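PDB 1B7G: protein (glyceraldehyde 3-phosphate dehydrogenase) from Sulfolobus solfataricus, which catalyses the phosphorylating oxidation of D-glyceraldehyde 3-phosphate in glycolysis, using NADP in marked preference to NAD. Local coordinates for the interface of chains A and B. Residues are numbered along the deposited sequence; one frame, centred on the assembly and turned at random. Chains: chain A/B, Protein (glyceraldehyde 3-phosphate dehydrogenase).

The interface of chains A and B. Residues chain A 38, 41-42, 65; chain B 253, 268, 340.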
ATOM      1  N   TYR A  38      -7.263  12.570   9.583  1.00 32.19           N
ATOM      2  CA  TYR A  38      -7.884  11.578   8.746  1.00 33.65           C
ATOM      3  C   TYR A  38      -7.929  10.197   9.378  1.00 39.02           C
ATOM      4  O   TYR A  38      -8.891   9.468   9.092  1.00 36.27           O
ATOM      5  CB  TYR A  38      -7.299  11.508   7.327  1.00 35.32           C
ATOM      6  CG  TYR A  38      -5.832  11.081   7.348  1.00 34.04           C
ATOM      7  CD1 TYR A  38      -4.801  11.992   7.425  1.00 32.81           C
ATOM      8  CD2 TYR A  38      -5.543   9.727   7.208  1.00 32.26           C
ATOM      9  CE1 TYR A  38      -3.477  11.576   7.410  1.00 34.89           C
ATOM     10  CE2 TYR A  38      -4.224   9.302   7.233  1.00 31.24           C
ATOM     11  CZ  TYR A  38      -3.203  10.224   7.333  1.00 35.90           C
ATOM     12  OH  TYR A  38      -1.905   9.788   7.355  1.00 33.50           O
ATOM     13  N   PHE A  41     -10.921  10.410  11.748  1.00 33.04           N
ATOM     14  CA  PHE A  41     -12.114  10.408  10.928  1.00 38.04           C
ATOM     15  C   PHE A  41     -12.501   8.976  10.563  1.00 41.26           C
ATOM     16  O   PHE A  41     -13.604   8.470  10.775  1.00 33.90           O
ATOM     17  CB  PHE A  41     -11.851  11.180   9.615  1.00 33.54           C
ATOM     18  CG  PHE A  41     -13.099  11.345   8.777  1.00 35.43           C
ATOM     19  CD1 PHE A  41     -14.133  12.146   9.218  1.00 44.22           C
ATOM     20  CD2 PHE A  41     -13.232  10.718   7.556  1.00 42.84           C
ATOM     21  CE1 PHE A  41     -15.278  12.308   8.460  1.00 48.28           C
ATOM     22  CE2 PHE A  41     -14.368  10.867   6.791  1.00 46.84           C
ATOM     23  CZ  PHE A  41     -15.406  11.669   7.246  1.00 40.89           C
ATOM     24  N   ILE A  42     -11.521   8.278   9.988  1.00 36.28           N
ATOM     25  CA  ILE A  42     -11.705   6.903   9.544  1.00 36.38           C
ATOM     26  C   ILE A  42     -12.020   5.943  10.668  1.00 36.35           C
ATOM     27  O   ILE A  42     -12.876   5.053  10.465  1.00 37.66           O
ATOM     28  CB  ILE A  42     -10.531   6.438   8.663  1.00 28.82           C
ATOM     29  CG1 ILE A  42     -10.448   7.354   7.457  1.00 30.65           C
ATOM     30  CG2 ILE A  42     -10.741   4.966   8.267  1.00 30.97           C
ATOM     31  CD1 ILE A  42      -9.368   7.067   6.443  1.00 33.26           C
ATOM     32  N   ILE A  65     -16.182  15.246  15.126  1.00 51.34           N
ATOM     33  CA  ILE A  65     -16.061  13.816  15.479  1.00 46.73           C
ATOM     34  C   ILE A  65     -16.390  13.720  16.956  1.00 45.95           C
ATOM     35  O   ILE A  65     -15.816  14.448  17.767  1.00 46.94           O
ATOM     36  CB  ILE A  65     -14.639  13.301  15.193  1.00 46.90           C
ATOM     37  CG1 ILE A  65     -14.307  13.484  13.703  1.00 42.38           C
ATOM     38  CG2 ILE A  65     -14.492  11.834  15.578  1.00 45.83           C
ATOM     39  CD1 ILE A  65     -12.842  13.218  13.378  1.00 43.07           C
TER
ATOM     40  N   TYR B 253      -8.844  17.418   7.430  1.00 37.06           N
ATOM     41  CA  TYR B 253      -8.222  16.317   8.168  1.00 40.82           C
ATOM     42  C   TYR B 253      -6.733  16.144   7.982  1.00 41.70           C
ATOM     43  O   TYR B 253      -6.192  15.060   8.230  1.00 37.31           O
ATOM     44  CB  TYR B 253      -8.988  15.003   7.832  1.00 38.45           C
ATOM     45  CG  TYR B 253     -10.454  15.131   8.273  1.00 36.43           C
ATOM     46  CD1 TYR B 253     -10.751  15.157   9.623  1.00 33.61           C
ATOM     47  CD2 TYR B 253     -11.482  15.209   7.348  1.00 38.14           C
ATOM     48  CE1 TYR B 253     -12.065  15.294  10.048  1.00 40.04           C
ATOM     49  CE2 TYR B 253     -12.792  15.356   7.764  1.00 44.17           C
ATOM     50  CZ  TYR B 253     -13.076  15.389   9.117  1.00 45.05           C
ATOM     51  OH  TYR B 253     -14.378  15.515   9.555  1.00 52.62           O
ATOM     52  N   LEU B 268      -8.765   2.907   4.464  1.00 31.26           N
ATOM     53  CA  LEU B 268     -10.098   2.721   3.904  1.00 37.78           C
ATOM     54  C   LEU B 268     -10.166   1.293   3.341  1.00 37.18           C
ATOM     55  O   LEU B 268     -11.191   0.831   2.868  1.00 35.92           O
ATOM     56  CB  LEU B 268     -10.412   3.740   2.790  1.00 22.36           C
ATOM     57  CG  LEU B 268     -10.785   5.170   3.183  1.00 30.81           C
ATOM     58  CD1 LEU B 268     -11.112   6.034   1.949  1.00 25.14           C
ATOM     59  CD2 LEU B 268     -11.988   5.150   4.137  1.00 33.41           C
ATOM     60  N   ILE B 340     -11.749  12.712   1.396  1.00 38.98           N
ATOM     61  CA  ILE B 340     -11.360  13.093   2.763  1.00 35.17           C
ATOM     62  C   ILE B 340     -11.358  14.626   2.743  1.00 36.30           C
ATOM     63  O   ILE B 340     -11.315  15.183   1.621  1.00 41.02           O
ATOM     64  CB  ILE B 340      -9.983  12.546   3.166  1.00 35.01           C
ATOM     65  CG1 ILE B 340      -9.608  12.706   4.640  1.00 31.53           C
ATOM     66  CG2 ILE B 340      -8.907  13.148   2.264  1.00 29.73           C
ATOM     67  CD1 ILE B 340     -10.388  11.785   5.567  1.00 28.27           C
ATOM     68  OXT ILE B 340     -11.208  15.227   3.817  1.00 38.88           O
TER
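A:Phe41 and B:Tyr253 meet ring on ring, offset and tilted rather than stacked squarely. The rim of each ring lies over a face of the other: B:Tyr253 CE2 sits 3.7 Å above the plane of A:Phe41, and CD1 of the phenylalanine comes within 3.4 Å of the phenol carbon CZ of B:Tyr253. A:Phe41 reaches this position with CG anti to its backbone N (chi1 -174°), which carries the ring away from helix 38-45 toward the partner subunit. Its opposite ortho carbon, CD2, is met by the tip of the C-terminal residue, CD1 of B:Ile340, at 3.6 Å. CD1 of B:Ile340 also touches CB of A:Tyr38 at 3.6 Å, wedged between the two residues.

A weak hydrogen bond runs from A:Tyr38 N, in the first turn, to B:Tyr253 O at 3.0 Å; the angle of 129° at the hydrogen shows how bent it is. B:Tyr253 O also lies in plane at the edge of the A:Tyr38 ring, 3.5 Å from its CD1. Further out, A:Ile65 CD1 reaches B:Tyr253 CE1 at 4.0 Å, while A:Ile42 and B:Leu268 cross at about a right angle, CD1 of A:Ile42 against CD2 of B:Leu268. Within chain B, the terminal carboxylate oxygen OXT of B:Ile340 lies in the ring plane of B:Tyr253, beside its edge. An alanine in place of B:Tyr253 would probably leave a gap against A:Phe41, freeing that ring to turn, and remove the contact with A:Ile65.

This largely apolar patch, repeated by the two-fold, joins helix 38-45 of one subunit to the loop of B:Tyr253 and the C-terminus of its neighbour within the homotetramer, its centre about 24 Å from the nucleophile A:Cys139, which suggests a role in assembly rather than catalysis.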